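Local coordinates for protein DNA alpha-glucosyltransferase (Enterobacteria phage T4, PDB 1XV5) that belongs to the GT-B class of glycosyltransferases, as a DNA alpha-glucosyltransferase built from two Rossmann-like domains, at residues T206-F216 against A240-Y251. Residues are numbered along the deposited sequence; the frame is centred on the assembly and turned at random.
Sequences TTTWKGFYQMF and AFIAIKEKGIPY. With UDP (uridine-5'-diphosphate), chain C.
The ring of Y213 lies between K247 and F212. K247 NZ sits over one face, 3.7 Å from the ring centroid, a cation-pi contact; F212 CE2 stands over the centre of the opposite face. K247, its chain bent at chi2 and at chi3 (-66°), comes at the tyrosine from the opposite direction. I249 then reaches two rings with its two branches: CD1 meets the edge of Y213, while CG2 covers one face of F216, 3.8 Å from that centroid, as a CH-pi contact. I244 CD1 touches both phenylalanines, 3.7 Å from F212 CE2 and also close to CE2 of F216. At the other end T206 CG2 packs 3.6 Å from F241 N; the hydroxyl OG1 of T206 is hydrogen-bonded to E236 O. One water bridges Y213 OH and A240 O at 2.7 Å each, donating to the carbonyl. Behind the contact, F212 and F216 rest on M232 and F241 meets Y253, both in one parallel sheet; the helix segments run 26° apart, their axes 12.2 Å apart and bridged by side chains. Beyond this packing, K210 NZ hydrogen-bonds UDP O1B (2.9 Å) and forms a salt bridge with E307. Held on both faces and at its hydroxyl, Y213 probably tilts little, the ammonium-ring attraction perhaps helping.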
loop_
_atom_site.group_PDB
_atom_site.type_symbol
_atom_site.label_atom_id
_atom_site.label_comp_id
_atom_site.label_asym_id
_atom_site.label_seq_id
_atom_site.Cartn_x
_atom_site.Cartn_y
_atom_site.Cartn_z
ATOM N N THR A 206 11.595 4.755 -0.736
ATOM C CA THR A 206 12.875 4.505 -0.093
ATOM C C THR A 206 12.854 3.984 1.341
ATOM O O THR A 206 13.172 4.699 2.293
ATOM C CB THR A 206 13.775 5.759 -0.178
ATOM O OG1 THR A 206 13.746 6.270 -1.519
ATOM C CG2 THR A 206 15.223 5.400 0.168
ATOM N N THR A 207 12.470 2.718 1.475
ATOM C CA THR A 207 12.442 2.034 2.760
ATOM C C THR A 207 13.029 0.675 2.425
ATOM O O THR A 207 12.564 0.003 1.511
ATOM C CB THR A 207 11.014 1.915 3.300
ATOM O OG1 THR A 207 10.537 3.223 3.640
ATOM C CG2 THR A 207 10.984 1.042 4.544
ATOM N N THR A 208 14.064 0.278 3.153
ATOM C CA THR A 208 14.745 -0.968 2.842
ATOM C C THR A 208 13.911 -2.242 2.744
ATOM O O THR A 208 14.261 -3.127 1.963
ATOM C CB THR A 208 15.940 -1.191 3.795
ATOM O OG1 THR A 208 15.484 -1.202 5.149
ATOM C CG2 THR A 208 16.960 -0.065 3.618
ATOM N N TRP A 209 12.818 -2.359 3.497
ATOM C CA TRP A 209 12.033 -3.587 3.368
ATOM C C TRP A 209 11.259 -3.659 2.056
ATOM O O TRP A 209 10.621 -4.671 1.762
ATOM C CB TRP A 209 11.086 -3.817 4.563
ATOM C CG TRP A 209 10.056 -2.773 4.875
ATOM C CD1 TRP A 209 10.143 -1.805 5.837
ATOM C CD2 TRP A 209 8.736 -2.666 4.320
ATOM N NE1 TRP A 209 8.959 -1.112 5.923
ATOM C CE2 TRP A 209 8.079 -1.619 5.003
ATOM C CE3 TRP A 209 8.044 -3.357 3.315
ATOM C CZ2 TRP A 209 6.757 -1.246 4.716
ATOM C CZ3 TRP A 209 6.726 -2.986 3.030
ATOM C CH2 TRP A 209 6.102 -1.941 3.730
ATOM N N LYS A 210 11.330 -2.594 1.260
ATOM C CA LYS A 210 10.657 -2.571 -0.036
ATOM C C LYS A 210 11.542 -3.285 -1.049
ATOM O O LYS A 210 11.145 -3.503 -2.192
ATOM C CB LYS A 210 10.406 -1.130 -0.492
ATOM C CG LYS A 210 9.392 -0.374 0.356
ATOM C CD LYS A 210 7.962 -0.868 0.140
ATOM C CE LYS A 210 6.977 -0.023 0.939
ATOM N NZ LYS A 210 5.547 -0.419 0.752
ATOM N N GLY A 211 12.758 -3.618 -0.620
ATOM C CA GLY A 211 13.692 -4.340 -1.469
ATOM C C GLY A 211 14.396 -3.634 -2.615
ATOM O O GLY A 211 14.727 -4.275 -3.610
ATOM N N PHE A 212 14.656 -2.334 -2.503
ATOM C CA PHE A 212 15.332 -1.664 -3.604
ATOM C C PHE A 212 16.795 -2.092 -3.751
ATOM O O PHE A 212 17.317 -2.127 -4.862
ATOM C CB PHE A 212 15.215 -0.127 -3.502
ATOM C CG PHE A 212 15.769 0.469 -2.234
ATOM C CD1 PHE A 212 14.935 0.730 -1.150
ATOM C CD2 PHE A 212 17.114 0.813 -2.141
ATOM C CE1 PHE A 212 15.432 1.332 0.011
ATOM C CE2 PHE A 212 17.624 1.412 -0.988
ATOM C CZ PHE A 212 16.780 1.673 0.089
ATOM N N TYR A 213 17.458 -2.442 -2.651
ATOM C CA TYR A 213 18.851 -2.874 -2.760
ATOM C C TYR A 213 18.940 -4.150 -3.584
ATOM O O TYR A 213 19.898 -4.354 -4.330
ATOM C CB TYR A 213 19.465 -3.126 -1.382
ATOM C CG TYR A 213 19.934 -1.874 -0.688
ATOM C CD1 TYR A 213 19.389 -1.483 0.533
ATOM C CD2 TYR A 213 20.918 -1.068 -1.261
ATOM C CE1 TYR A 213 19.811 -0.315 1.172
ATOM C CE2 TYR A 213 21.345 0.104 -0.636
ATOM C CZ TYR A 213 20.788 0.474 0.580
ATOM O OH TYR A 213 21.204 1.636 1.203
ATOM N N GLN A 214 17.938 -5.009 -3.439
ATOM C CA GLN A 214 17.912 -6.261 -4.179
ATOM C C GLN A 214 17.714 -6.014 -5.672
ATOM O O GLN A 214 18.187 -6.790 -6.509
ATOM C CB GLN A 214 16.822 -7.180 -3.615
ATOM C CG GLN A 214 17.204 -7.819 -2.268
ATOM C CD GLN A 214 17.330 -6.816 -1.119
ATOM O OE1 GLN A 214 18.170 -6.979 -0.231
ATOM N NE2 GLN A 214 16.486 -5.793 -1.124
ATOM N N MET A 215 17.029 -4.924 -6.010
ATOM C CA MET A 215 16.816 -4.583 -7.413
ATOM C C MET A 215 18.146 -4.102 -8.010
ATOM O O MET A 215 18.514 -4.485 -9.125
ATOM C CB MET A 215 15.756 -3.485 -7.543
ATOM C CG MET A 215 15.267 -3.264 -8.972
ATOM S SD MET A 215 14.371 -4.696 -9.632
ATOM C CE MET A 215 14.477 -4.379 -11.395
ATOM N N PHE A 216 18.866 -3.264 -7.266
ATOM C CA PHE A 216 20.163 -2.769 -7.728
ATOM C C PHE A 216 21.085 -3.959 -7.963
ATOM O O PHE A 216 21.823 -4.010 -8.949
ATOM C CB PHE A 216 20.811 -1.856 -6.679
ATOM C CG PHE A 216 20.242 -0.465 -6.630
ATOM C CD1 PHE A 216 20.261 0.353 -7.757
ATOM C CD2 PHE A 216 19.727 0.045 -5.441
ATOM C CE1 PHE A 216 19.775 1.661 -7.698
ATOM C CE2 PHE A 216 19.242 1.349 -5.375
ATOM C CZ PHE A 216 19.266 2.157 -6.503
ATOM N N ALA A 240 17.979 7.471 4.203
ATOM C CA ALA A 240 18.038 6.110 3.678
ATOM C C ALA A 240 18.526 6.124 2.233
ATOM O O ALA A 240 19.310 5.266 1.822
ATOM C CB ALA A 240 16.663 5.449 3.766
ATOM N N PHE A 241 18.076 7.104 1.456
ATOM C CA PHE A 241 18.506 7.176 0.067
ATOM C C PHE A 241 19.992 7.509 -0.018
ATOM O O PHE A 241 20.708 6.986 -0.868
ATOM C CB PHE A 241 17.711 8.234 -0.707
ATOM C CG PHE A 241 17.962 8.192 -2.185
ATOM C CD1 PHE A 241 17.260 7.301 -2.991
ATOM C CD2 PHE A 241 18.969 8.966 -2.757
ATOM C CE1 PHE A 241 17.564 7.170 -4.350
ATOM C CE2 PHE A 241 19.281 8.845 -4.107
ATOM C CZ PHE A 241 18.577 7.942 -4.906
ATOM N N ILE A 242 20.456 8.385 0.866
ATOM C CA ILE A 242 21.860 8.784 0.868
ATOM C C ILE A 242 22.789 7.583 1.041
ATOM O O ILE A 242 23.913 7.575 0.537
ATOM C CB ILE A 242 22.123 9.824 1.986
ATOM C CG1 ILE A 242 21.385 11.123 1.646
ATOM C CG2 ILE A 242 23.620 10.087 2.136
ATOM C CD1 ILE A 242 21.349 12.135 2.769
ATOM N N ALA A 243 22.306 6.564 1.740
ATOM C CA ALA A 243 23.100 5.364 1.980
ATOM C C ALA A 243 23.483 4.662 0.681
ATOM O O ALA A 243 24.517 4.001 0.611
ATOM C CB ALA A 243 22.331 4.407 2.883
ATOM N N ILE A 244 22.649 4.804 -0.344
ATOM C CA ILE A 244 22.914 4.168 -1.630
ATOM C C ILE A 244 24.222 4.664 -2.246
ATOM O O ILE A 244 25.067 3.865 -2.656
ATOM C CB ILE A 244 21.756 4.422 -2.614
ATOM C CG1 ILE A 244 20.463 3.828 -2.043
ATOM C CG2 ILE A 244 22.080 3.804 -3.970
ATOM C CD1 ILE A 244 19.206 4.228 -2.807
ATOM N N LYS A 245 24.383 5.982 -2.309
ATOM C CA LYS A 245 25.593 6.576 -2.866
ATOM C C LYS A 245 26.796 6.211 -2.007
ATOM O O LYS A 245 27.863 5.886 -2.525
ATOM C CB LYS A 245 25.462 8.100 -2.936
ATOM C CG LYS A 245 26.752 8.807 -3.356
ATOM C CD LYS A 245 26.594 10.320 -3.357
ATOM C CE LYS A 245 27.927 11.025 -3.611
ATOM N NZ LYS A 245 28.540 10.653 -4.919
ATOM N N GLU A 246 26.617 6.277 -0.693
ATOM C CA GLU A 246 27.688 5.948 0.240
ATOM C C GLU A 246 28.211 4.539 -0.003
ATOM O O GLU A 246 29.402 4.274 0.167
ATOM C CB GLU A 246 27.193 6.080 1.685
ATOM C CG GLU A 246 26.928 7.514 2.120
ATOM C CD GLU A 246 26.368 7.616 3.528
ATOM O OE1 GLU A 246 26.281 8.746 4.051
ATOM O OE2 GLU A 246 26.009 6.571 4.113
ATOM N N LYS A 247 27.326 3.634 -0.412
ATOM C CA LYS A 247 27.735 2.259 -0.664
ATOM C C LYS A 247 28.335 2.084 -2.052
ATOM O O LYS A 247 28.740 0.985 -2.431
ATOM C CB LYS A 247 26.549 1.310 -0.462
ATOM C CG LYS A 247 25.966 1.402 0.941
ATOM C CD LYS A 247 25.441 0.071 1.451
ATOM C CE LYS A 247 24.252 -0.419 0.658
ATOM N NZ LYS A 247 23.698 -1.673 1.242
ATOM N N GLY A 248 28.396 3.176 -2.806
ATOM C CA GLY A 248 28.976 3.129 -4.135
ATOM C C GLY A 248 28.110 2.522 -5.219
ATOM O O GLY A 248 28.620 2.107 -6.260
ATOM N N ILE A 249 26.804 2.463 -4.987
ATOM C CA ILE A 249 25.893 1.901 -5.975
ATOM C C ILE A 249 25.609 2.934 -7.063
ATOM O O ILE A 249 25.159 4.038 -6.774
ATOM C CB ILE A 249 24.559 1.472 -5.323
ATOM C CG1 ILE A 249 24.800 0.288 -4.386
ATOM C CG2 ILE A 249 23.546 1.085 -6.401
ATOM C CD1 ILE A 249 23.595 -0.091 -3.554
ATOM N N PRO A 250 25.876 2.586 -8.328
ATOM C CA PRO A 250 25.637 3.513 -9.438
ATOM C C PRO A 250 24.155 3.698 -9.753
ATOM O O PRO A 250 23.354 2.771 -9.611
ATOM C CB PRO A 250 26.395 2.865 -10.591
ATOM C CG PRO A 250 26.211 1.408 -10.312
ATOM C CD PRO A 250 26.458 1.323 -8.817
ATOM N N TYR A 251 23.797 4.906 -10.170
ATOM C CA TYR A 251 22.421 5.216 -10.533
ATOM C C TYR A 251 22.337 6.629 -11.086
ATOM O O TYR A 251 23.243 7.441 -10.898
ATOM C CB TYR A 251 21.494 5.092 -9.314
ATOM C CG TYR A 251 21.742 6.128 -8.234
ATOM C CD1 TYR A 251 21.243 7.425 -8.351
ATOM C CD2 TYR A 251 22.507 5.816 -7.111
ATOM C CE1 TYR A 251 21.503 8.390 -7.371
ATOM C CE2 TYR A 251 22.773 6.764 -6.132
ATOM C CZ TYR A 251 22.272 8.049 -6.266
ATOM O OH TYR A 251 22.549 8.990 -5.300
HETATM N N1 UDP C . 2.552 5.531 -5.099
HETATM C C2 UDP C . 2.416 6.585 -5.981
HETATM N N3 UDP C . 3.535 7.366 -6.123
HETATM C C4 UDP C . 4.753 7.195 -5.492
HETATM C C5 UDP C . 4.814 6.074 -4.605
HETATM C C6 UDP C . 3.736 5.300 -4.441
HETATM O O2 UDP C . 1.385 6.804 -6.595
HETATM O O4 UDP C . 5.671 7.981 -5.723
HETATM C "C1'" UDP C . 1.382 4.672 -4.885
HETATM C "C2'" UDP C . 1.593 3.204 -5.240
HETATM O "O2'" UDP C . 1.465 2.993 -6.630
HETATM C "C3'" UDP C . 0.490 2.568 -4.404
HETATM C "C4'" UDP C . 0.581 3.373 -3.109
HETATM O "O4'" UDP C . 1.085 4.677 -3.506
HETATM O "O3'" UDP C . -0.771 2.796 -5.033
HETATM C "C5'" UDP C . 1.491 2.784 -2.050
HETATM O "O5'" UDP C . 0.828 1.714 -1.386
HETATM P PA UDP C . 1.540 0.326 -1.058
HETATM O O1A UDP C . 0.516 -0.491 -0.374
HETATM O O2A UDP C . 2.174 -0.193 -2.299
HETATM O O3A UDP C . 2.752 0.685 -0.018
HETATM P PB UDP C . 2.888 1.829 1.149
HETATM O O1B UDP C . 3.685 1.223 2.247
HETATM O O2B UDP C . 3.368 3.074 0.510
HETATM O O3B UDP C . 1.402 2.052 1.663
HETATM O O HOH W 1 19.236 2.667 2.658
#